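Local coordinates for calcium-dependent protein kinase, putative (Plasmodium falciparum, PDB 3MSE), which probably phosphorylates serine and threonine residues of proteins under calcium control, the C-terminal EF-hand domain captured here being its calcium-binding regulatory part, at the interface of chains A and B. Coordinates in Å, arbitrary orientation; residue numbers count along the deposited sequence, not the author numbering. Chains: chain A/B, Calcium-dependent protein kinase, putative.

Contact 1: the interface of chains A and B. Residues chain A 77-78, 81, 98; chain B 9-10, 14.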
loop_
_atom_site.group_PDB
_atom_site.type_symbol
_atom_site.label_atom_id
_atom_site.label_comp_id
_atom_site.label_asym_id
_atom_site.label_seq_id
_atom_site.Cartn_x
_atom_site.Cartn_y
_atom_site.Cartn_z
ATOM N N ARG A 77 -22.386 15.660 8.448
ATOM C CA ARG A 77 -21.068 16.139 8.024
ATOM C C ARG A 77 -20.238 15.037 7.365
ATOM O O ARG A 77 -19.508 15.322 6.422
ATOM C CB ARG A 77 -20.270 16.775 9.161
ATOM C CG ARG A 77 -20.914 18.041 9.731
ATOM C CD ARG A 77 -20.147 18.512 10.956
ATOM N NE ARG A 77 -18.838 19.032 10.592
ATOM C CZ ARG A 77 -17.898 19.374 11.467
ATOM N NH1 ARG A 77 -18.122 19.255 12.777
ATOM N NH2 ARG A 77 -16.738 19.856 11.032
ATOM N N ILE A 78 -20.350 13.807 7.878
ATOM C CA ILE A 78 -19.670 12.649 7.305
ATOM C C ILE A 78 -20.207 12.390 5.880
ATOM O O ILE A 78 -19.440 12.216 4.935
ATOM C CB ILE A 78 -19.816 11.412 8.199
ATOM C CG1 ILE A 78 -18.969 11.576 9.472
ATOM C CG2 ILE A 78 -19.411 10.135 7.460
ATOM C CD1 ILE A 78 -19.331 10.578 10.556
ATOM N N ALA A 81 -18.899 14.968 3.402
ATOM C CA ALA A 81 -17.470 14.738 3.152
ATOM C C ALA A 81 -17.218 13.519 2.237
ATOM O O ALA A 81 -16.373 13.569 1.324
ATOM C CB ALA A 81 -16.722 14.572 4.473
ATOM N N GLY A 98 -12.726 7.714 3.310
ATOM C CA GLY A 98 -13.108 8.288 4.599
ATOM C C GLY A 98 -12.928 7.343 5.770
ATOM O O GLY A 98 -12.916 7.802 6.915
ATOM N N ASN B 9 -12.002 7.648 12.153
ATOM C CA ASN B 9 -11.445 8.037 10.844
ATOM C C ASN B 9 -12.467 8.906 10.110
ATOM O O ASN B 9 -12.137 9.969 9.645
ATOM C CB ASN B 9 -11.074 6.807 9.980
ATOM C CG ASN B 9 -9.863 6.037 10.510
ATOM O OD1 ASN B 9 -9.010 6.593 11.199
ATOM N ND2 ASN B 9 -9.773 4.741 10.159
ATOM N N MET B 10 -13.714 8.461 10.055
ATOM C CA MET B 10 -14.780 9.261 9.428
ATOM C C MET B 10 -14.923 10.652 10.053
ATOM O O MET B 10 -15.071 11.658 9.343
ATOM C CB MET B 10 -16.120 8.535 9.506
ATOM C CG MET B 10 -16.189 7.243 8.754
ATOM S SD MET B 10 -17.782 6.500 9.067
ATOM C CE MET B 10 -17.748 4.966 8.147
ATOM N N MET B 14 -14.364 14.184 7.989
ATOM C CA MET B 14 -15.423 15.188 7.823
ATOM C C MET B 14 -14.948 16.620 8.088
ATOM O O MET B 14 -15.573 17.560 7.634
ATOM C CB MET B 14 -16.642 14.840 8.698
ATOM C CG MET B 14 -16.566 15.352 10.175
ATOM S SD MET B 14 -17.878 14.667 11.220
ATOM C CE MET B 14 -17.429 15.414 12.800
#
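B:Met14 lays its long, flexible side chain against A:Arg77 and A:Ile78, where the amino-terminal segment of chain B packs on helices 72-82 and 92-99 of the EF-hand pair of chain A; apolar packing dominates the patch. Its CG stands between the backbone N and the carbonyl carbon (chi1 85°), and the chain runs extended from there, which carries the B:Met14 thioether sulphur SD to 3.7 Å from A:Ile78 CG1. The same B:Met14 SD lies 3.8 Å from A:Arg77 CB, the two side chains meeting roughly perpendicular. An unbranched thioether suits this surface because it can follow its contour. A:Ala81, small enough to let the backbone come near, sets its CB 3.6 Å from B:Met14 CA. Further along, A:Ile78 CD1 meets B:Met10 CB at 3.9 Å, again nearly perpendicular.

The polar groups contribute by van der Waals contact. The carbonyl oxygen O of A:Gly98, near the end of helix 92-99, approaches B:Met10 N to 3.3 Å without a hydrogen bond; the lack of a side chain on A:Gly98 probably lets helix 4-13 come close. The aliphatic part of A:Arg77 packs while its chain bends at chi3 (70°), and the methyl CE of B:Met14 sits 3.8 Å above the guanidinium plane, offset toward its rim.

Contact 2: the interface of chains A and B. Residues chain A 34-35, 38, 42, 92, 96, 100, 102; chain B 31, 35.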
loop_
_atom_site.group_PDB
_atom_site.type_symbol
_atom_site.label_atom_id
_atom_site.label_comp_id
_atom_site.label_asym_id
_atom_site.label_seq_id
_atom_site.Cartn_x
_atom_site.Cartn_y
_atom_site.Cartn_z
ATOM N N ILE A 34 -1.974 -3.617 5.690
ATOM C CA ILE A 34 -2.790 -2.721 4.889
ATOM C C ILE A 34 -4.019 -3.428 4.325
ATOM O O ILE A 34 -5.145 -2.937 4.465
ATOM C CB ILE A 34 -1.932 -2.078 3.774
ATOM C CG1 ILE A 34 -0.946 -1.089 4.407
ATOM C CG2 ILE A 34 -2.810 -1.410 2.719
ATOM C CD1 ILE A 34 0.160 -0.590 3.495
ATOM N N ASN A 35 -3.798 -4.589 3.716
ATOM C CA ASN A 35 -4.849 -5.383 3.088
ATOM C C ASN A 35 -5.891 -5.909 4.081
ATOM O O ASN A 35 -7.044 -6.132 3.716
ATOM C CB ASN A 35 -4.219 -6.552 2.306
ATOM C CG ASN A 35 -5.244 -7.571 1.825
ATOM O OD1 ASN A 35 -5.359 -8.670 2.372
ATOM N ND2 ASN A 35 -5.997 -7.205 0.809
ATOM N N ILE A 38 -8.169 -2.925 4.663
ATOM C CA ILE A 38 -9.036 -2.815 3.492
ATOM C C ILE A 38 -10.113 -3.899 3.464
ATOM O O ILE A 38 -11.254 -3.638 3.066
ATOM C CB ILE A 38 -8.235 -2.815 2.173
ATOM C CG1 ILE A 38 -7.318 -1.595 2.119
ATOM C CG2 ILE A 38 -9.174 -2.828 0.966
ATOM C CD1 ILE A 38 -6.378 -1.603 0.942
ATOM N N ASN A 42 -14.003 -3.471 3.334
ATOM C CA ASN A 42 -14.727 -4.215 2.293
ATOM C C ASN A 42 -15.957 -4.910 2.850
ATOM O O ASN A 42 -17.021 -4.901 2.232
ATOM C CB ASN A 42 -13.824 -5.286 1.651
ATOM C CG ASN A 42 -12.859 -4.721 0.612
ATOM O OD1 ASN A 42 -12.921 -3.545 0.251
ATOM N ND2 ASN A 42 -11.955 -5.574 0.123
ATOM N N TYR A 92 -17.494 2.792 -3.618
ATOM C CA TYR A 92 -16.551 2.040 -2.820
ATOM C C TYR A 92 -15.279 2.831 -2.502
ATOM O O TYR A 92 -14.811 2.869 -1.344
ATOM C CB TYR A 92 -16.173 0.736 -3.519
ATOM C CG TYR A 92 -15.012 0.072 -2.854
ATOM C CD1 TYR A 92 -15.182 -0.627 -1.655
ATOM C CD2 TYR A 92 -13.725 0.180 -3.388
ATOM C CE1 TYR A 92 -14.101 -1.214 -1.018
ATOM C CE2 TYR A 92 -12.635 -0.411 -2.756
ATOM C CZ TYR A 92 -12.830 -1.105 -1.581
ATOM O OH TYR A 92 -11.760 -1.692 -0.955
ATOM N N MET A 96 -14.147 4.241 1.181
ATOM C CA MET A 96 -12.915 3.764 1.717
ATOM C C MET A 96 -11.914 4.900 2.011
ATOM O O MET A 96 -11.134 4.826 2.979
ATOM C CB MET A 96 -12.399 2.663 0.789
ATOM C CG MET A 96 -11.129 2.933 0.152
ATOM S SD MET A 96 -10.067 2.020 1.216
ATOM C CE MET A 96 -8.596 2.984 0.925
ATOM N N TYR A 100 -10.322 4.893 5.920
ATOM C CA TYR A 100 -8.946 4.410 6.060
ATOM C C TYR A 100 -8.097 5.374 6.866
ATOM O O TYR A 100 -8.173 6.581 6.664
ATOM C CB TYR A 100 -8.315 4.177 4.673
ATOM C CG TYR A 100 -6.960 3.511 4.709
ATOM C CD1 TYR A 100 -6.838 2.125 4.858
ATOM C CD2 TYR A 100 -5.797 4.264 4.585
ATOM C CE1 TYR A 100 -5.564 1.509 4.897
ATOM C CE2 TYR A 100 -4.534 3.664 4.618
ATOM C CZ TYR A 100 -4.428 2.301 4.771
ATOM O OH TYR A 100 -3.177 1.731 4.805
ATOM N N TRP A 102 -5.040 7.254 7.278
ATOM C CA TRP A 102 -3.970 7.687 6.386
ATOM C C TRP A 102 -2.657 8.008 7.105
ATOM O O TRP A 102 -1.604 8.060 6.474
ATOM C CB TRP A 102 -4.459 8.844 5.495
ATOM C CG TRP A 102 -5.507 8.352 4.523
ATOM C CD1 TRP A 102 -6.860 8.482 4.637
ATOM C CD2 TRP A 102 -5.275 7.580 3.344
ATOM N NE1 TRP A 102 -7.492 7.851 3.587
ATOM C CE2 TRP A 102 -6.535 7.291 2.777
ATOM C CE3 TRP A 102 -4.121 7.108 2.703
ATOM C CZ2 TRP A 102 -6.671 6.556 1.591
ATOM C CZ3 TRP A 102 -4.259 6.377 1.529
ATOM C CH2 TRP A 102 -5.521 6.119 0.982
ATOM N N LEU B 31 -4.891 2.405 -3.494
ATOM C CA LEU B 31 -5.037 1.327 -2.498
ATOM C C LEU B 31 -5.952 0.230 -3.017
ATOM O O LEU B 31 -5.739 -0.957 -2.764
ATOM C CB LEU B 31 -5.618 1.848 -1.171
ATOM C CG LEU B 31 -4.692 2.244 -0.018
ATOM C CD1 LEU B 31 -5.516 2.478 1.217
ATOM C CD2 LEU B 31 -3.666 1.172 0.278
ATOM N N ASN B 35 -4.876 -3.525 -3.618
ATOM C CA ASN B 35 -5.730 -4.514 -2.968
ATOM C C ASN B 35 -6.336 -5.529 -3.943
ATOM O O ASN B 35 -6.631 -6.662 -3.562
ATOM C CB ASN B 35 -6.845 -3.799 -2.181
ATOM C CG ASN B 35 -7.924 -4.748 -1.676
ATOM O OD1 ASN B 35 -9.035 -4.796 -2.210
ATOM N ND2 ASN B 35 -7.597 -5.513 -0.656
#
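B:Leu31 pushes its isobutyl end among A:Ile34, A:Ile38, A:Met96, A:Tyr100 and A:Trp102, and each of its two methyls has its own neighbours. CD1 rests over the centre of one face of the A:Tyr100 ring, 3.6 Å from the centroid, a CH-pi contact in which the side chains stand roughly perpendicular. A:Trp102 instead comes tip to tip, its CH2 3.6 Å from B:Leu31 CD1. The two aromatic groups support each other, since A:Tyr100 CD2 lies over the indole face. A:Met96 also packs here, but its modelled methyl is too close to B:Leu31 to be trusted in detail. The other methyl, B:Leu31 CD2, turns to A:Ile34 CG2 at 3.7 Å. A branched leucine thus serves an aromatic and an aliphatic wall together.

B:Asn35 runs antiparallel alongside A:Ile38, so that A:Ile38 CG2 reaches the amide carbon CG of B:Asn35 at 3.5 Å. With CG anti to the backbone N in both copies (chi1 170°), the amides of A:Asn35 and B:Asn35 meet with planes 27° apart. Their ND2 atoms are 2.8 Å apart, but neither N-H is aimed at the other nitrogen; two donors facing each other do not attract, so the modelled amide orientation is doubtful. Nearby, A:Tyr92 OH donates to A:Asn42 OD1 at 2.5 Å in the carbonyl plane, bracing the neighbouring helices. The patch joins the two long 18-48 helices and may help to hold the two copies together in this assembly.

Contact 3: the interface of chains A and B. Residues chain A 64-65, 68, 70; chain B 2, 7, 11.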
loop_
_atom_site.group_PDB
_atom_site.type_symbol
_atom_site.label_atom_id
_atom_site.label_comp_id
_atom_site.label_asym_id
_atom_site.label_seq_id
_atom_site.Cartn_x
_atom_site.Cartn_y
_atom_site.Cartn_z
ATOM N N VAL A 64 -27.136 3.050 9.607
ATOM C CA VAL A 64 -26.161 2.279 10.351
ATOM C C VAL A 64 -25.381 3.159 11.332
ATOM O O VAL A 64 -25.190 2.768 12.483
ATOM C CB VAL A 64 -25.230 1.446 9.425
ATOM C CG1 VAL A 64 -24.138 0.779 10.225
ATOM C CG2 VAL A 64 -26.051 0.372 8.673
ATOM N N LEU A 65 -24.914 4.326 10.890
ATOM C CA LEU A 65 -24.188 5.229 11.804
ATOM C C LEU A 65 -25.089 5.612 13.012
ATOM O O LEU A 65 -24.626 5.672 14.155
ATOM C CB LEU A 65 -23.646 6.477 11.069
ATOM C CG LEU A 65 -22.554 6.290 9.977
ATOM C CD1 LEU A 65 -21.956 7.628 9.434
ATOM C CD2 LEU A 65 -21.428 5.335 10.408
ATOM N N VAL A 68 -25.283 3.006 15.787
ATOM C CA VAL A 68 -24.019 2.757 16.452
ATOM C C VAL A 68 -23.559 3.942 17.320
ATOM O O VAL A 68 -22.491 3.888 17.934
ATOM C CB VAL A 68 -22.978 2.301 15.363
ATOM C CG1 VAL A 68 -21.668 2.962 15.507
ATOM C CG2 VAL A 68 -22.899 0.782 15.270
ATOM N N ILE A 70 -23.458 7.470 16.409
ATOM C CA ILE A 70 -23.080 8.748 15.808
ATOM C C ILE A 70 -24.325 9.632 15.754
ATOM O O ILE A 70 -25.391 9.165 15.379
ATOM C CB ILE A 70 -22.483 8.561 14.381
ATOM C CG1 ILE A 70 -21.453 7.419 14.380
ATOM C CG2 ILE A 70 -21.927 9.893 13.837
ATOM C CD1 ILE A 70 -20.287 7.595 15.366
ATOM N N ILE B 2 -19.599 -1.531 14.180
ATOM C CA ILE B 2 -18.448 -0.877 13.478
ATOM C C ILE B 2 -17.322 -0.533 14.446
ATOM O O ILE B 2 -17.568 0.055 15.498
ATOM C CB ILE B 2 -18.866 0.418 12.786
ATOM C CG1 ILE B 2 -20.066 0.168 11.878
ATOM C CG2 ILE B 2 -17.675 1.034 12.031
ATOM C CD1 ILE B 2 -20.650 1.418 11.315
ATOM N N LEU B 7 -14.879 4.644 12.775
ATOM C CA LEU B 7 -15.739 5.765 13.167
ATOM C C LEU B 7 -14.962 7.041 13.400
ATOM O O LEU B 7 -15.352 8.113 12.912
ATOM C CB LEU B 7 -16.577 5.397 14.392
ATOM C CG LEU B 7 -17.574 4.277 14.143
ATOM C CD1 LEU B 7 -18.320 3.939 15.443
ATOM C CD2 LEU B 7 -18.552 4.649 12.996
ATOM N N LYS B 11 -14.881 10.704 11.386
ATOM C CA LYS B 11 -15.027 11.981 12.100
ATOM C C LYS B 11 -13.885 12.926 11.844
ATOM O O LYS B 11 -14.068 14.141 11.840
ATOM C CB LYS B 11 -15.176 11.756 13.604
ATOM C CG LYS B 11 -16.542 11.256 14.032
ATOM C CD LYS B 11 -16.387 10.502 15.374
ATOM C CE LYS B 11 -17.666 10.434 16.171
ATOM N NZ LYS B 11 -17.709 11.534 17.210
#
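A:Val64 and A:Leu65 belong to helix 58-67, and the chain then leaves the helix through A:Val68 to an extended A:Ile70, while B:Ile2 lies just ahead of helix 4-13, which carries B:Leu7 and B:Lys11.

Across this surface the side chains meet through carbon alone. B:Leu7 puts its two methyls to different uses: CD1 presses on A:Val68 CG1 at 3.5 Å, a tight fit, whereas CD2 lies 3.9 Å from A:Leu65 CD2, the two leucines running antiparallel alongside one another. Leucine suits this position because its forked end can touch both residues. B:Ile2 reaches outward with its longer branch, CG1 being anti to the carbonyl carbon (chi1 -53°), and its terminal CD1 comes to 3.7 Å from A:Val64 CG1. The same B:Ile2 CD1 is 4.1 Å from A:Leu65 CD2, so one slender tip touches two residues a single step apart on the helix. The beta-branched A:Val64 offers a short, stiff surface to it.

At the other end, A:Ile70 CD1 meets the aliphatic CE of B:Lys11 at 3.9 Å. A bend at chi4 (-97°) turns the amine NZ away from A:Ile70 CD1, leaving methylene carbon to make the contact. The amino-terminal segment of chain B here runs along helix 58-67 of chain A, the exiting helix of the calcium-binding EF-hand whose loop includes A:Asp49 to A:Glu60, and along the turn leading to helix 72-82.

The centres of the C-alpha atoms of contact 1 and contact 3 lie about 10 Å apart, and both use helix 4-13 of chain B: contact 1 also includes the residue just past its end, and contact 3 one just before its start. Measured between the same centres, contact 2 is about 15 Å from contact 1 and 18 Å from contact 3, and brings in helix 18-48 of both chains; helix 92-99 of chain A serves contacts 1 and 2. The amino-terminal helices of one chain thus embrace the EF-hand region of the other, and two-fold symmetry repeats each contact. Whether this dimer exists in the full-length kinase, the structure alone does not show.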